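Local coordinates for ABC transporter substrate-binding protein (Bradyrhizobium japonicum, PDB 4I1D), which probably serves as the periplasmic solute-binding component of an ABC transporter, with a possible role in capturing polyamines such as spermidine or putrescine, at residues A[164-169]-A[303-308]. Numbering follows the deposited sequence.
With SO4 (sulfate ion), chain H; SO4 (sulfate ion), chain G.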
loop_
_atom_site.group_PDB
_atom_site.type_symbol
_atom_site.label_atom_id
_atom_site.label_comp_id
_atom_site.label_asym_id
_atom_site.label_seq_id
_atom_site.Cartn_x
_atom_site.Cartn_y
_atom_site.Cartn_z
ATOM N N LEU A 164 25.940 -22.358 -17.685
ATOM C CA LEU A 164 25.363 -21.347 -18.569
ATOM C C LEU A 164 26.023 -19.986 -18.395
ATOM O O LEU A 164 26.261 -19.545 -17.277
ATOM C CB LEU A 164 23.851 -21.208 -18.352
ATOM C CG LEU A 164 22.963 -22.422 -18.641
ATOM C CD1 LEU A 164 21.500 -22.062 -18.465
ATOM C CD2 LEU A 164 23.197 -22.994 -20.036
ATOM N N ASP A 165 26.325 -19.325 -19.510
ATOM C CA ASP A 165 26.732 -17.926 -19.468
ATOM C C ASP A 165 25.457 -17.090 -19.360
ATOM O O ASP A 165 24.824 -16.761 -20.374
ATOM C CB ASP A 165 27.507 -17.554 -20.728
ATOM C CG ASP A 165 28.043 -16.125 -20.697
ATOM O OD1 ASP A 165 27.568 -15.314 -19.869
ATOM O OD2 ASP A 165 28.942 -15.816 -21.518
ATOM N N VAL A 166 25.085 -16.758 -18.124
ATOM C CA VAL A 166 23.785 -16.146 -17.850
ATOM C C VAL A 166 23.645 -14.713 -18.371
ATOM O O VAL A 166 22.617 -14.377 -18.968
ATOM C CB VAL A 166 23.389 -16.257 -16.356
ATOM C CG1 VAL A 166 21.964 -15.757 -16.149
ATOM C CG2 VAL A 166 23.483 -17.705 -15.907
ATOM N N ASP A 167 24.665 -13.879 -18.169
ATOM C CA ASP A 167 24.656 -12.529 -18.747
ATOM C C ASP A 167 24.397 -12.596 -20.250
ATOM O O ASP A 167 23.551 -11.885 -20.778
ATOM C CB ASP A 167 25.985 -11.799 -18.510
ATOM C CG ASP A 167 26.234 -11.488 -17.046
ATOM O OD1 ASP A 167 25.357 -11.787 -16.206
ATOM O OD2 ASP A 167 27.314 -10.935 -16.733
ATOM N N ARG A 168 25.149 -13.453 -20.927
ATOM C CA ARG A 168 25.021 -13.640 -22.364
ATOM C C ARG A 168 23.600 -14.079 -22.752
ATOM O O ARG A 168 23.036 -13.616 -23.740
ATOM C CB ARG A 168 26.048 -14.668 -22.826
ATOM C CG ARG A 168 26.093 -14.896 -24.311
ATOM C CD ARG A 168 27.141 -15.935 -24.660
ATOM N NE ARG A 168 27.222 -16.137 -26.101
ATOM C CZ ARG A 168 28.060 -16.984 -26.683
ATOM N NH1 ARG A 168 28.886 -17.709 -25.939
ATOM N NH2 ARG A 168 28.073 -17.105 -28.005
ATOM N N ALA A 169 23.007 -14.961 -21.967
ATOM C CA ALA A 169 21.655 -15.395 -22.292
ATOM C C ALA A 169 20.645 -14.244 -22.157
ATOM O O ALA A 169 19.772 -14.080 -23.014
ATOM C CB ALA A 169 21.262 -16.546 -21.437
ATOM N N TYR A 303 20.377 -30.721 -14.716
ATOM C CA TYR A 303 19.719 -30.483 -13.437
ATOM C C TYR A 303 20.704 -30.179 -12.315
ATOM O O TYR A 303 20.365 -29.473 -11.372
ATOM C CB TYR A 303 18.787 -31.655 -13.089
ATOM C CG TYR A 303 17.663 -31.705 -14.082
ATOM C CD1 TYR A 303 16.708 -30.692 -14.113
ATOM C CD2 TYR A 303 17.592 -32.710 -15.037
ATOM C CE1 TYR A 303 15.685 -30.702 -15.042
ATOM C CE2 TYR A 303 16.580 -32.730 -15.970
ATOM C CZ TYR A 303 15.625 -31.726 -15.971
ATOM O OH TYR A 303 14.603 -31.742 -16.905
ATOM N N ALA A 304 21.923 -30.693 -12.429
ATOM C CA ALA A 304 22.976 -30.332 -11.491
ATOM C C ALA A 304 23.266 -28.831 -11.578
ATOM O O ALA A 304 23.465 -28.177 -10.562
ATOM C CB ALA A 304 24.246 -31.142 -11.756
ATOM N N TRP A 305 23.282 -28.278 -12.784
ATOM C CA TRP A 305 23.514 -26.835 -12.908
ATOM C C TRP A 305 22.327 -26.033 -12.370
ATOM O O TRP A 305 22.518 -25.120 -11.560
ATOM C CB TRP A 305 23.850 -26.396 -14.340
ATOM C CG TRP A 305 24.210 -24.909 -14.396
ATOM C CD1 TRP A 305 25.450 -24.352 -14.215
ATOM C CD2 TRP A 305 23.308 -23.809 -14.612
ATOM N NE1 TRP A 305 25.374 -22.979 -14.314
ATOM C CE2 TRP A 305 24.072 -22.623 -14.558
ATOM C CE3 TRP A 305 21.934 -23.716 -14.849
ATOM C CZ2 TRP A 305 23.505 -21.363 -14.729
ATOM C CZ3 TRP A 305 21.372 -22.456 -15.025
ATOM C CH2 TRP A 305 22.159 -21.299 -14.965
ATOM N N TRP A 306 21.110 -26.386 -12.798
ATOM C CA TRP A 306 19.917 -25.646 -12.384
ATOM C C TRP A 306 19.644 -25.664 -10.880
ATOM O O TRP A 306 19.077 -24.713 -10.336
ATOM C CB TRP A 306 18.673 -26.108 -13.154
ATOM C CG TRP A 306 18.573 -25.434 -14.464
ATOM C CD1 TRP A 306 18.784 -25.988 -15.686
ATOM C CD2 TRP A 306 18.282 -24.052 -14.689
ATOM N NE1 TRP A 306 18.627 -25.035 -16.670
ATOM C CE2 TRP A 306 18.320 -23.837 -16.080
ATOM C CE3 TRP A 306 17.989 -22.973 -13.847
ATOM C CZ2 TRP A 306 18.064 -22.590 -16.653
ATOM C CZ3 TRP A 306 17.741 -21.730 -14.421
ATOM C CH2 TRP A 306 17.779 -21.553 -15.806
ATOM N N SER A 307 20.045 -26.744 -10.217
ATOM C CA SER A 307 19.819 -26.899 -8.785
ATOM C C SER A 307 21.011 -26.416 -7.949
ATOM O O SER A 307 21.021 -26.547 -6.722
ATOM C CB SER A 307 19.532 -28.370 -8.469
ATOM O OG SER A 307 20.655 -29.182 -8.789
ATOM N N SER A 308 22.023 -25.874 -8.612
ATOM C CA SER A 308 23.192 -25.355 -7.914
ATOM C C SER A 308 22.965 -23.873 -7.587
ATOM O O SER A 308 22.022 -23.266 -8.093
ATOM C CB SER A 308 24.433 -25.502 -8.795
ATOM O OG SER A 308 24.419 -24.539 -9.844
HETATM S S SO4 H . 22.665 -33.503 -14.569
HETATM O O1 SO4 H . 21.661 -33.827 -15.584
HETATM O O2 SO4 H . 22.460 -34.372 -13.411
HETATM O O3 SO4 H . 24.012 -33.671 -15.114
HETATM O O4 SO4 H . 22.517 -32.109 -14.164
HETATM S S SO4 G . 31.022 -19.198 -28.813
HETATM O O1 SO4 G . 29.983 -19.651 -29.738
HETATM O O2 SO4 G . 30.674 -19.599 -27.451
HETATM O O3 SO4 G . 32.303 -19.796 -29.175
HETATM O O4 SO4 G . 31.147 -17.743 -28.881
HETATM O O HOH W 1 26.917 -20.354 -14.629
#
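Leu-164 lies over one face of the Trp-305 indole, and this apolar packing makes up most of the contact. Leu-164 CG stands above the six-membered ring of Trp-305, 3.9 Å from the centroid and 8° off the ring normal, a CH-pi arrangement, while Leu-164 CD1 reaches on to Trp-305 CZ3 at 3.5 Å. The indole is brought across to the leucine by a first torsion that sets CG of Trp-305 anti to its own backbone nitrogen (chi1 -175°). Val-166 comes to the edge of the same ring, its CG2 lying 3.8 Å from Trp-305 CZ2, so Leu-164 covers the face and Val-166 the edge. Leu-164 CD1 also touches Trp-306 CZ2, at 3.9 Å, where the two indoles meet, Trp-305 CZ3 lying over the centre of the Trp-306 ring.

No direct hydrogen bond joins the segments. Instead, a water lying in the plane of the Trp-305 ring accepts from NE1 at 3.1 Å and donates to Leu-164 O at 2.8 Å, giving the indole N-H a partner.

Polar bonds within each segment shape the backbones behind this packing. Asp-165 is the N-cap of helix 166-176; its OD1 accepts from Arg-168 N at 3.2 Å, approached from above the carboxylate plane. At the end of helix 303-306, Trp-305 O accepts from both the backbone N and the OG of Ser-308, the N-cap of the next helix.

In this periplasmic-binding-protein fold, the contact joins the start of helix 166-176 to the short helix that follows strand 299-300, away from the malate pocket. Helix 309-321 packs against Val-166 and both tryptophans, whereas helix 146-153 contributes Leu-151 against Leu-164 and Glu-148 as the hydrogen-bond partner of Trp-306 NE1.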